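Local coordinates for binding domain (Hc) of Paraclostridial Mosquitocidal Protein 1 (Paraclostridium bifermentans, PDB 6HOX) that forms the receptor-binding part of a botulinum-like neurotoxin that specifically targets Anopheles mosquitoes, and probably directs the toxin to host nerve cells, at residues R250-G254 and Y436-E440; F244-R250 and N378-Y382; D107-D113 and I125-D129; R99-F105 and V298-I304. All blocks are in the same frame, centred on the assembly; numbering follows the deposited sequence.

Contact 1 of 4, residues R250-G254 and Y436-E440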
# COMPACT_ATOMS: atom_id res chain seq x y z
N ARG A 250 8.26 -4.31 -4.33
CA ARG A 250 7.11 -4.31 -3.47
C ARG A 250 6.00 -5.18 -4.06
O ARG A 250 5.88 -5.34 -5.28
CB ARG A 250 6.59 -2.87 -3.33
CG ARG A 250 7.59 -1.93 -2.69
CD ARG A 250 7.48 -1.98 -1.19
NE ARG A 250 8.54 -1.20 -0.58
CZ ARG A 250 8.84 -1.26 0.70
NH1 ARG A 250 8.02 -1.88 1.53
NH2 ARG A 250 9.96 -0.72 1.14
N ASP A 251 5.19 -5.73 -3.16
CA ASP A 251 3.94 -6.35 -3.55
C ASP A 251 2.84 -5.28 -3.61
O ASP A 251 3.05 -4.11 -3.32
CB ASP A 251 3.59 -7.54 -2.65
CG ASP A 251 3.20 -7.22 -1.22
OD1 ASP A 251 2.79 -6.06 -0.95
OD2 ASP A 251 3.28 -8.15 -0.39
N PHE A 252 1.67 -5.74 -4.06
CA PHE A 252 0.49 -4.94 -4.32
C PHE A 252 0.08 -4.12 -3.08
O PHE A 252 -0.47 -3.00 -3.24
CB PHE A 252 -0.63 -5.89 -4.74
CG PHE A 252 -1.92 -5.21 -5.08
CD1 PHE A 252 -2.13 -4.69 -6.36
CD2 PHE A 252 -2.91 -5.06 -4.13
CE1 PHE A 252 -3.32 -4.06 -6.67
CE2 PHE A 252 -4.09 -4.41 -4.44
CZ PHE A 252 -4.30 -3.93 -5.72
N TRP A 253 0.30 -4.69 -1.89
CA TRP A 253 -0.08 -4.08 -0.63
C TRP A 253 0.93 -3.03 -0.17
O TRP A 253 0.61 -2.26 0.75
CB TRP A 253 -0.25 -5.14 0.46
CG TRP A 253 -1.13 -6.31 0.13
CD1 TRP A 253 -0.77 -7.62 0.20
CD2 TRP A 253 -2.51 -6.28 -0.27
NE1 TRP A 253 -1.83 -8.42 -0.12
CE2 TRP A 253 -2.92 -7.63 -0.41
CE3 TRP A 253 -3.46 -5.27 -0.49
CZ2 TRP A 253 -4.21 -7.99 -0.80
CZ3 TRP A 253 -4.73 -5.63 -0.90
CH2 TRP A 253 -5.10 -6.97 -1.04
N GLY A 254 2.15 -3.04 -0.74
CA GLY A 254 3.23 -2.13 -0.34
C GLY A 254 4.26 -2.76 0.60
O GLY A 254 5.12 -2.03 1.16
N TYR A 436 1.79 -6.40 -10.89
CA TYR A 436 1.64 -6.54 -9.46
C TYR A 436 1.69 -8.02 -9.06
O TYR A 436 1.19 -8.91 -9.78
CB TYR A 436 0.30 -6.01 -8.96
CG TYR A 436 0.06 -4.53 -9.10
CD1 TYR A 436 0.56 -3.61 -8.18
CD2 TYR A 436 -0.79 -4.05 -10.09
CE1 TYR A 436 0.25 -2.26 -8.27
CE2 TYR A 436 -1.06 -2.70 -10.21
CZ TYR A 436 -0.55 -1.80 -9.29
OH TYR A 436 -0.85 -0.47 -9.44
N PHE A 437 2.21 -8.26 -7.85
CA PHE A 437 2.10 -9.54 -7.19
C PHE A 437 1.29 -9.37 -5.89
O PHE A 437 1.63 -8.53 -5.06
CB PHE A 437 3.51 -10.09 -6.94
CG PHE A 437 4.26 -10.40 -8.20
CD1 PHE A 437 4.07 -11.60 -8.86
CD2 PHE A 437 5.13 -9.47 -8.76
CE1 PHE A 437 4.75 -11.87 -10.04
CE2 PHE A 437 5.82 -9.75 -9.93
CZ PHE A 437 5.64 -10.95 -10.56
N VAL A 438 0.23 -10.18 -5.74
CA VAL A 438 -0.72 -10.11 -4.62
C VAL A 438 -0.70 -11.44 -3.86
O VAL A 438 -0.85 -12.49 -4.48
CB VAL A 438 -2.16 -9.85 -5.09
CG1 VAL A 438 -3.07 -9.52 -3.91
CG2 VAL A 438 -2.26 -8.76 -6.13
N SER A 439 -0.67 -11.36 -2.53
CA SER A 439 -0.83 -12.46 -1.59
C SER A 439 -2.14 -12.23 -0.83
O SER A 439 -2.55 -11.08 -0.63
CB SER A 439 0.35 -12.52 -0.64
OG SER A 439 0.64 -11.20 -0.14
N GLU A 440 -2.81 -13.33 -0.44
CA GLU A 440 -4.02 -13.26 0.37
C GLU A 440 -3.70 -12.59 1.71
O GLU A 440 -2.67 -12.84 2.31
CB GLU A 440 -4.57 -14.68 0.55
CG GLU A 440 -5.90 -14.73 1.28
CD GLU A 440 -6.80 -15.90 0.90
OE1 GLU A 440 -6.36 -16.77 0.09
OE2 GLU A 440 -7.95 -15.95 1.42
O HOH W 1 3.56 -5.83 -6.98
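Phe-252 and Phe-437 join the two backbones: Phe-252 N donates to Phe-437 O over 3.0 Å, where 251-254 makes a type I turn beside the end of strand 435-438. A water adds a second bridge, accepting from Phe-437 N and donating to Arg-250 O. Asp-251 suits the first position of the turn. Its OD1 bonds weakly to Trp-253 N and Gly-254 N and also receives Glu-255 N, while Gly-254 supplies the positive phi (100°) on which the turn ends.

Strand 435-438 pairs with strand 263-267 in the trefoil-type C-terminal subdomain, and the turn packs against it.

Phe-252 turns its CG anti to the backbone N (chi1 -179°), and its edge then meets the face of Tyr-436 in a T-shaped pair, CD1 of Phe-252 lying 3.4 Å from CD1 of Tyr-436. The two methyls of Val-438 serve different aromatic side chains: CG2 packs 3.6 Å from Phe-252 CB, and CG1 lies 3.6 Å from Trp-253 CZ2. Trp-253 also uses its polar edge, with NE1 donating in the indole plane to Ser-439 O at 2.8 Å. The same indole makes a cation-pi contact with Arg-96 of the N-terminal subdomain.

Contact 2 of 4, residues F244-R250 and N378-Y382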
# COMPACT_ATOMS: atom_id res chain seq x y z
N PHE A 244 11.52 4.58 1.15
CA PHE A 244 11.79 3.72 -0.02
C PHE A 244 13.25 3.88 -0.47
O PHE A 244 13.54 3.99 -1.65
CB PHE A 244 10.78 4.07 -1.13
CG PHE A 244 9.34 3.84 -0.74
CD1 PHE A 244 8.81 2.57 -0.79
CD2 PHE A 244 8.54 4.88 -0.27
CE1 PHE A 244 7.49 2.34 -0.42
CE2 PHE A 244 7.23 4.65 0.09
CZ PHE A 244 6.71 3.38 0.02
N ASN A 245 14.17 3.85 0.49
CA ASN A 245 15.58 4.16 0.26
C ASN A 245 16.34 2.91 -0.24
O ASN A 245 17.50 3.01 -0.63
CB ASN A 245 16.25 4.73 1.52
CG ASN A 245 15.92 3.94 2.77
OD1 ASN A 245 14.77 3.53 2.98
ND2 ASN A 245 16.91 3.73 3.63
N SER A 246 15.69 1.75 -0.23
CA SER A 246 16.35 0.51 -0.62
C SER A 246 15.88 0.07 -2.01
O SER A 246 14.99 0.65 -2.62
CB SER A 246 16.11 -0.56 0.40
OG SER A 246 14.78 -1.03 0.30
N ASN A 247 16.51 -0.99 -2.51
CA ASN A 247 16.28 -1.47 -3.87
C ASN A 247 15.29 -2.64 -3.88
O ASN A 247 15.13 -3.27 -4.90
CB ASN A 247 17.61 -1.81 -4.53
CG ASN A 247 18.39 -0.55 -4.83
OD1 ASN A 247 17.81 0.49 -5.15
ND2 ASN A 247 19.71 -0.62 -4.69
N ILE A 248 14.62 -2.92 -2.75
CA ILE A 248 13.66 -4.00 -2.70
C ILE A 248 12.44 -3.59 -3.53
O ILE A 248 12.04 -2.43 -3.53
CB ILE A 248 13.28 -4.38 -1.25
CG1 ILE A 248 12.50 -3.24 -0.58
CG2 ILE A 248 14.50 -4.82 -0.46
CD1 ILE A 248 12.13 -3.51 0.86
N LEU A 249 11.88 -4.55 -4.26
CA LEU A 249 10.61 -4.36 -4.93
C LEU A 249 9.49 -4.57 -3.90
O LEU A 249 9.71 -4.98 -2.77
CB LEU A 249 10.51 -5.33 -6.11
CG LEU A 249 11.47 -5.04 -7.26
CD1 LEU A 249 11.36 -6.10 -8.34
CD2 LEU A 249 11.22 -3.66 -7.84
N ARG A 250 8.26 -4.31 -4.33
CA ARG A 250 7.11 -4.31 -3.47
C ARG A 250 6.00 -5.18 -4.06
O ARG A 250 5.88 -5.34 -5.28
CB ARG A 250 6.59 -2.87 -3.33
CG ARG A 250 7.59 -1.93 -2.69
CD ARG A 250 7.48 -1.98 -1.19
NE ARG A 250 8.54 -1.20 -0.58
CZ ARG A 250 8.84 -1.26 0.70
NH1 ARG A 250 8.02 -1.88 1.53
NH2 ARG A 250 9.96 -0.72 1.14
N ASN A 378 11.08 4.01 -6.47
CA ASN A 378 11.08 2.86 -5.54
C ASN A 378 9.76 2.74 -4.76
O ASN A 378 9.49 1.68 -4.19
CB ASN A 378 12.17 2.95 -4.48
CG ASN A 378 13.56 2.62 -4.99
OD1 ASN A 378 13.72 2.00 -6.04
ND2 ASN A 378 14.56 3.01 -4.22
N ASP A 379 8.97 3.82 -4.71
CA ASP A 379 7.74 3.85 -3.96
C ASP A 379 6.60 3.11 -4.68
O ASP A 379 5.57 2.86 -4.07
CB ASP A 379 7.33 5.29 -3.65
CG ASP A 379 7.25 6.14 -4.90
OD1 ASP A 379 8.31 6.39 -5.50
OD2 ASP A 379 6.13 6.47 -5.29
N LYS A 380 6.74 2.82 -5.98
CA LYS A 380 5.67 2.13 -6.74
C LYS A 380 5.49 0.70 -6.22
O LYS A 380 6.45 0.02 -5.85
CB LYS A 380 5.99 2.21 -8.23
CG LYS A 380 6.11 3.63 -8.75
CD LYS A 380 4.92 4.47 -8.34
CE LYS A 380 4.72 5.73 -9.18
NZ LYS A 380 6.01 6.43 -9.38
N TYR A 381 4.23 0.25 -6.15
CA TYR A 381 3.91 -1.07 -5.62
C TYR A 381 3.75 -2.08 -6.75
O TYR A 381 3.23 -3.16 -6.53
CB TYR A 381 2.63 -1.02 -4.78
CG TYR A 381 2.75 -0.27 -3.48
CD1 TYR A 381 3.96 0.25 -3.04
CD2 TYR A 381 1.64 -0.06 -2.69
CE1 TYR A 381 4.06 0.98 -1.86
CE2 TYR A 381 1.72 0.66 -1.51
CZ TYR A 381 2.94 1.17 -1.08
OH TYR A 381 3.03 1.87 0.09
N TYR A 382 4.18 -1.70 -7.96
CA TYR A 382 4.24 -2.58 -9.12
C TYR A 382 5.68 -2.61 -9.61
O TYR A 382 6.51 -1.82 -9.15
CB TYR A 382 3.29 -2.07 -10.21
CG TYR A 382 3.45 -0.61 -10.54
CD1 TYR A 382 4.46 -0.15 -11.38
CD2 TYR A 382 2.58 0.34 -10.01
CE1 TYR A 382 4.60 1.20 -11.68
CE2 TYR A 382 2.70 1.69 -10.31
CZ TYR A 382 3.72 2.12 -11.14
OH TYR A 382 3.82 3.46 -11.42
O HOH W 2 10.54 -0.22 -2.52
O HOH W 3 12.05 -0.41 -5.98
O HOH W 1 3.56 -5.83 -6.98
O HOH W 4 8.09 -2.47 -6.57
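Asn-378 makes the direct hydrogen bond, its ND2 donating to Phe-244 O over 2.9 Å with the acceptor close to the amide plane. With CG beside its backbone N (chi1 -76°), the short amide suits the place: it reaches a loop carbonyl while CB packs against Phe-244 CB. OD1 bonds to Lys-331 NZ.

Apolar contacts centre on Phe-244. Asp-379 CA sits over one face of its ring, 3.6 Å from the centroid, in a CH-pi contact, and Asp-379 CB lies 3.6 Å from Phe-244 CD2. Phe-244 CE1 lies at the edge of the Tyr-381 ring, 4.0 Å from Tyr-381 CE1. Tyr-381 also lays its CD1 beside Arg-250 CB.

Water carries the remaining polar links. One molecule accepts from Arg-250 NE, in the guanidinium plane, and donates to Ile-248 O and Asn-378 O. The water that joins Arg-250 O to Phe-437 N also donates to Tyr-381 O. Arg-250 NH1 bonds to Gly-254 O.

Tyr-381 OH bonds to Trp-166 O of the N-terminal subdomain. The arrangement is a water-bridged seam of two loops, where the segment following helix 233-241 enters the trefoil-type C-terminal subdomain.

Contact 3 of 4, residues D107-D113 and I125-D129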
# COMPACT_ATOMS: atom_id res chain seq x y z
N ASP A 107 -21.36 0.98 9.94
CA ASP A 107 -20.77 2.22 10.42
C ASP A 107 -20.91 3.32 9.36
O ASP A 107 -20.19 4.32 9.40
CB ASP A 107 -19.30 2.01 10.78
CG ASP A 107 -19.13 1.15 12.01
OD1 ASP A 107 -19.90 1.38 12.97
OD2 ASP A 107 -18.25 0.27 12.00
N LEU A 108 -21.85 3.15 8.42
CA LEU A 108 -22.06 4.11 7.35
C LEU A 108 -22.40 5.46 7.99
O LEU A 108 -23.23 5.53 8.88
CB LEU A 108 -23.19 3.59 6.45
CG LEU A 108 -23.54 4.44 5.22
CD1 LEU A 108 -22.30 5.02 4.55
CD2 LEU A 108 -24.33 3.61 4.21
N GLY A 109 -21.68 6.51 7.58
CA GLY A 109 -21.95 7.87 8.01
C GLY A 109 -21.50 8.15 9.43
O GLY A 109 -21.68 9.28 9.91
N ILE A 110 -20.90 7.16 10.10
CA ILE A 110 -20.46 7.28 11.51
C ILE A 110 -18.93 7.36 11.56
O ILE A 110 -18.26 6.41 11.14
CB ILE A 110 -21.00 6.09 12.33
CG1 ILE A 110 -22.53 6.07 12.36
CG2 ILE A 110 -20.41 6.08 13.74
CD1 ILE A 110 -23.11 4.68 12.43
N GLU A 111 -18.39 8.49 12.05
CA GLU A 111 -16.96 8.67 12.34
C GLU A 111 -16.59 7.80 13.54
O GLU A 111 -17.28 7.85 14.53
CB GLU A 111 -16.59 10.08 12.81
CG GLU A 111 -16.52 11.13 11.74
CD GLU A 111 -15.92 12.45 12.21
OE1 GLU A 111 -15.18 12.46 13.22
OE2 GLU A 111 -16.17 13.47 11.55
N TYR A 112 -15.45 7.10 13.49
CA TYR A 112 -14.94 6.46 14.68
C TYR A 112 -13.43 6.71 14.82
O TYR A 112 -12.72 6.90 13.83
CB TYR A 112 -15.35 4.98 14.75
CG TYR A 112 -14.93 4.10 13.60
CD1 TYR A 112 -13.68 3.50 13.56
CD2 TYR A 112 -15.81 3.82 12.57
CE1 TYR A 112 -13.31 2.67 12.51
CE2 TYR A 112 -15.46 3.00 11.51
CZ TYR A 112 -14.21 2.41 11.48
OH TYR A 112 -13.91 1.59 10.43
N ASP A 113 -12.98 6.70 16.08
CA ASP A 113 -11.63 7.08 16.48
C ASP A 113 -10.62 6.01 16.05
O ASP A 113 -10.91 4.80 16.04
CB ASP A 113 -11.49 7.24 18.00
CG ASP A 113 -12.32 8.35 18.63
OD1 ASP A 113 -12.83 9.20 17.89
OD2 ASP A 113 -12.44 8.34 19.88
N ILE A 125 -7.74 11.71 15.00
CA ILE A 125 -7.69 11.05 13.70
C ILE A 125 -8.75 9.95 13.74
O ILE A 125 -8.71 9.10 14.65
CB ILE A 125 -6.29 10.49 13.42
CG1 ILE A 125 -5.24 11.59 13.29
CG2 ILE A 125 -6.30 9.61 12.18
CD1 ILE A 125 -3.81 11.13 13.52
N SER A 126 -9.70 10.02 12.80
CA SER A 126 -10.85 9.14 12.71
C SER A 126 -10.96 8.53 11.31
O SER A 126 -10.34 9.00 10.36
CB SER A 126 -12.12 9.86 13.07
OG SER A 126 -12.02 10.34 14.40
N LEU A 127 -11.81 7.51 11.21
CA LEU A 127 -12.22 6.92 9.97
C LEU A 127 -13.71 7.16 9.79
O LEU A 127 -14.46 7.16 10.77
CB LEU A 127 -11.90 5.43 9.99
CG LEU A 127 -10.41 5.08 10.09
CD1 LEU A 127 -10.22 3.57 10.27
CD2 LEU A 127 -9.67 5.56 8.85
N LYS A 128 -14.10 7.37 8.53
CA LYS A 128 -15.48 7.59 8.14
C LYS A 128 -15.69 7.20 6.67
O LYS A 128 -15.06 7.76 5.78
CB LYS A 128 -15.83 9.07 8.31
CG LYS A 128 -17.28 9.41 8.00
CD LYS A 128 -17.57 10.88 8.05
CE LYS A 128 -19.06 11.16 8.09
NZ LYS A 128 -19.33 12.62 8.11
N ASP A 129 -16.59 6.24 6.42
CA ASP A 129 -17.00 5.90 5.04
C ASP A 129 -15.76 5.70 4.16
O ASP A 129 -15.63 6.35 3.11
CB ASP A 129 -17.87 7.00 4.44
CG ASP A 129 -19.12 7.24 5.24
OD1 ASP A 129 -19.64 6.26 5.82
OD2 ASP A 129 -19.57 8.41 5.28
O HOH W 5 -17.68 5.10 9.01
O HOH W 6 -14.31 9.41 15.82
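Tyr-112 and Leu-127 form an antiparallel hydrogen-bonded pair, each N donating to the other's O, at 2.9 Å from Tyr-112 N and 2.8 Å from Leu-127 N. Tyr-112 holds CG between its backbone N and carbonyl carbon (chi1 58°), which swings the ring across toward its partner. Leu-127 CB then lies over one ring face, 4.3 Å from the centroid, and Leu-127 CD1 packs on Tyr-112 CE1. A tyrosine suits this buried spot because its OH still reaches Gln-217.

Lys-128 is extended throughout, so its aliphatic chain runs past Glu-111, with CD 3.8 Å from Glu-111 CG. The Glu-111 carboxylate pairs instead with Arg-135.

Asp-129 bends back with CG beside its own N (chi1 -59°). Its OD1 accepts from Gly-109 N at 2.7 Å on the syn lone pair, a nearly straight bond (173°) that pins the type II turn 107-110. Gly-109 supplies that turn's positive phi. A water between the turn and Asp-129 donates to Asp-107 O and Ile-110 O and accepts from Asp-129 N.

Beyond the pair, strand 122-128 continues into the sheet through strand 131-137, where Leu-132 touches Leu-127. Ile-219 of strand 218-227 packs on Leu-127 as well, and Leu-209 meets Tyr-112.

Contact 4 of 4, residues R99-F105 and V298-I304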
# COMPACT_ATOMS: atom_id res chain seq x y z
N ARG A 99 -9.84 -3.35 3.21
CA ARG A 99 -10.63 -2.97 2.08
C ARG A 99 -12.11 -2.96 2.46
O ARG A 99 -12.63 -3.90 3.05
CB ARG A 99 -10.48 -3.93 0.89
CG ARG A 99 -10.97 -3.31 -0.41
CD ARG A 99 -11.64 -4.33 -1.29
NE ARG A 99 -12.87 -4.80 -0.69
CZ ARG A 99 -13.13 -6.06 -0.43
NH1 ARG A 99 -12.29 -7.00 -0.83
NH2 ARG A 99 -14.24 -6.39 0.22
N LEU A 100 -12.74 -1.85 2.09
CA LEU A 100 -14.14 -1.62 2.28
C LEU A 100 -14.97 -2.88 2.02
O LEU A 100 -14.93 -3.44 0.91
CB LEU A 100 -14.56 -0.53 1.30
CG LEU A 100 -15.96 0.02 1.55
CD1 LEU A 100 -16.02 0.69 2.91
CD2 LEU A 100 -16.37 0.95 0.42
N ASN A 101 -15.77 -3.27 3.00
CA ASN A 101 -16.55 -4.49 2.93
C ASN A 101 -17.94 -4.21 3.52
O ASN A 101 -18.18 -3.13 4.07
CB ASN A 101 -15.80 -5.64 3.61
CG ASN A 101 -15.44 -5.36 5.05
OD1 ASN A 101 -16.25 -5.61 5.94
ND2 ASN A 101 -14.23 -4.85 5.30
N LYS A 102 -18.83 -5.20 3.39
CA LYS A 102 -20.23 -5.09 3.81
C LYS A 102 -20.30 -4.87 5.33
O LYS A 102 -21.12 -4.08 5.79
CB LYS A 102 -21.02 -6.31 3.32
CG LYS A 102 -21.33 -6.28 1.83
CD LYS A 102 -21.85 -7.59 1.27
CE LYS A 102 -22.13 -7.52 -0.23
NZ LYS A 102 -22.89 -8.71 -0.70
N ASN A 103 -19.41 -5.50 6.10
CA ASN A 103 -19.41 -5.33 7.56
C ASN A 103 -19.20 -3.86 7.95
O ASN A 103 -19.72 -3.45 8.99
CB ASN A 103 -18.35 -6.18 8.28
CG ASN A 103 -18.50 -7.65 7.99
OD1 ASN A 103 -18.47 -8.06 6.82
ND2 ASN A 103 -18.65 -8.46 9.02
N ASP A 104 -18.48 -3.09 7.12
CA ASP A 104 -18.21 -1.69 7.36
C ASP A 104 -19.45 -0.80 7.22
O ASP A 104 -19.41 0.36 7.64
CB ASP A 104 -17.17 -1.12 6.40
CG ASP A 104 -15.77 -1.67 6.60
OD1 ASP A 104 -15.42 -2.07 7.75
OD2 ASP A 104 -15.03 -1.69 5.59
N PHE A 105 -20.52 -1.31 6.59
CA PHE A 105 -21.68 -0.47 6.25
C PHE A 105 -22.55 -0.25 7.50
O PHE A 105 -23.35 0.67 7.54
CB PHE A 105 -22.43 -1.04 5.05
CG PHE A 105 -21.91 -0.56 3.71
CD1 PHE A 105 -20.71 -1.03 3.20
CD2 PHE A 105 -22.61 0.39 2.97
CE1 PHE A 105 -20.23 -0.58 1.98
CE2 PHE A 105 -22.13 0.84 1.75
CZ PHE A 105 -20.94 0.35 1.25
N VAL A 298 -19.93 -4.35 -3.65
CA VAL A 298 -20.02 -4.17 -2.21
C VAL A 298 -21.32 -3.41 -1.92
O VAL A 298 -22.05 -3.74 -0.99
CB VAL A 298 -18.77 -3.48 -1.63
CG1 VAL A 298 -19.04 -2.77 -0.32
CG2 VAL A 298 -17.65 -4.49 -1.46
N SER A 299 -21.60 -2.40 -2.75
CA SER A 299 -22.93 -1.86 -2.96
C SER A 299 -23.20 -1.82 -4.47
O SER A 299 -22.32 -2.15 -5.27
CB SER A 299 -23.07 -0.49 -2.34
OG SER A 299 -22.15 0.41 -2.93
N SER A 300 -24.41 -1.40 -4.85
CA SER A 300 -24.76 -1.23 -6.26
C SER A 300 -23.87 -0.17 -6.93
O SER A 300 -23.65 -0.23 -8.13
CB SER A 300 -26.23 -0.91 -6.41
OG SER A 300 -26.68 -0.03 -5.40
N PHE A 301 -23.33 0.77 -6.15
CA PHE A 301 -22.57 1.89 -6.68
C PHE A 301 -21.05 1.65 -6.64
O PHE A 301 -20.32 2.48 -7.17
CB PHE A 301 -22.91 3.17 -5.90
N ILE A 302 -20.58 0.56 -6.03
CA ILE A 302 -19.12 0.27 -5.87
C ILE A 302 -18.81 -1.14 -6.40
O ILE A 302 -19.22 -2.15 -5.80
CB ILE A 302 -18.65 0.38 -4.40
CG1 ILE A 302 -18.92 1.77 -3.81
CG2 ILE A 302 -17.18 0.01 -4.26
CD1 ILE A 302 -18.64 1.85 -2.32
N LEU A 303 -18.03 -1.19 -7.49
CA LEU A 303 -17.47 -2.40 -8.07
C LEU A 303 -16.04 -2.61 -7.56
O LEU A 303 -15.22 -1.73 -7.65
CB LEU A 303 -17.48 -2.27 -9.59
CG LEU A 303 -18.74 -2.76 -10.30
CD1 LEU A 303 -19.93 -1.89 -9.96
CD2 LEU A 303 -18.52 -2.78 -11.81
N ILE A 304 -15.75 -3.81 -7.07
CA ILE A 304 -14.43 -4.16 -6.58
C ILE A 304 -13.88 -5.28 -7.46
O ILE A 304 -14.59 -6.24 -7.76
CB ILE A 304 -14.50 -4.55 -5.09
CG1 ILE A 304 -15.12 -3.41 -4.28
CG2 ILE A 304 -13.13 -4.98 -4.56
CD1 ILE A 304 -14.75 -3.40 -2.83
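Val-298 is wedged among residues of the loop 99-105 and has more surface buried here than any other residue of the two segments. Its two methyls work separately: CG1 lies 3.4 Å from Phe-105 CE1, oblique to the ring, while CG2 rests 3.8 Å from Leu-100 O. A compact branched side chain fits a corner where the chain turns between strand 295-297 and the turn 299-302. Lys-102 runs past the same corner, its CE 3.9 Å from Val-298 O.

Ile-304 fills the other end. It meets Arg-99 from the opposite direction, bringing CD1 to 3.2 Å from Arg-99 NE and CG2 to 3.7 Å from Arg-99 CD. To one side of these, Leu-100 CD2 touches Ile-302 CD1 at 3.7 Å, and Phe-152 of helix 152-155 covers Ile-302 and Ile-304.

The polar end of Arg-99 is engaged, which probably lets the side chain lie against Ile-304. The chain leaves with CG anti to the backbone N and then bends at chi2 and chi3 (67°), folding the guanidinium back so that NE and NH2 both grip Leu-100 O, at 2.9 and 3.1 Å, from one side above the carbonyl plane. NH1 bonds to Lys-445 O, and Trp-444 adds a cation-pi contact.

The lectin-like N-terminal subdomain thus meets the trefoil-type C-terminal one mostly through methyl groups, a phenyl ring and the CD-NE part of the arginine, held against Ile-304 by its two bonds to Leu-100 O. With no hydrogen bond between the two segments, the join here probably relies more on shape than on charge.

Contacts 1 and 2 form one continuous region: their centres are about 12 Å apart, they share Arg-250 and a water, and Tyr-436 CD1 lies 3.2 Å from Tyr-381 O. Both belong to the C-terminal subdomain, yet each reaches across to the N-terminal one through its outer partners. Contact 4 joins the two subdomains directly; its centre lies about 21 Å from that of contact 1, with nearest atoms about 6 Å apart. Contact 3 is internal to the N-terminal subdomain. It is nested in the loop closed by contact 4, whose 99-105 segment is separated from 107-113 by a single residue, with centres about 15 Å apart. Contacts 2 and 3 stand farthest apart, at about 31 Å between centres.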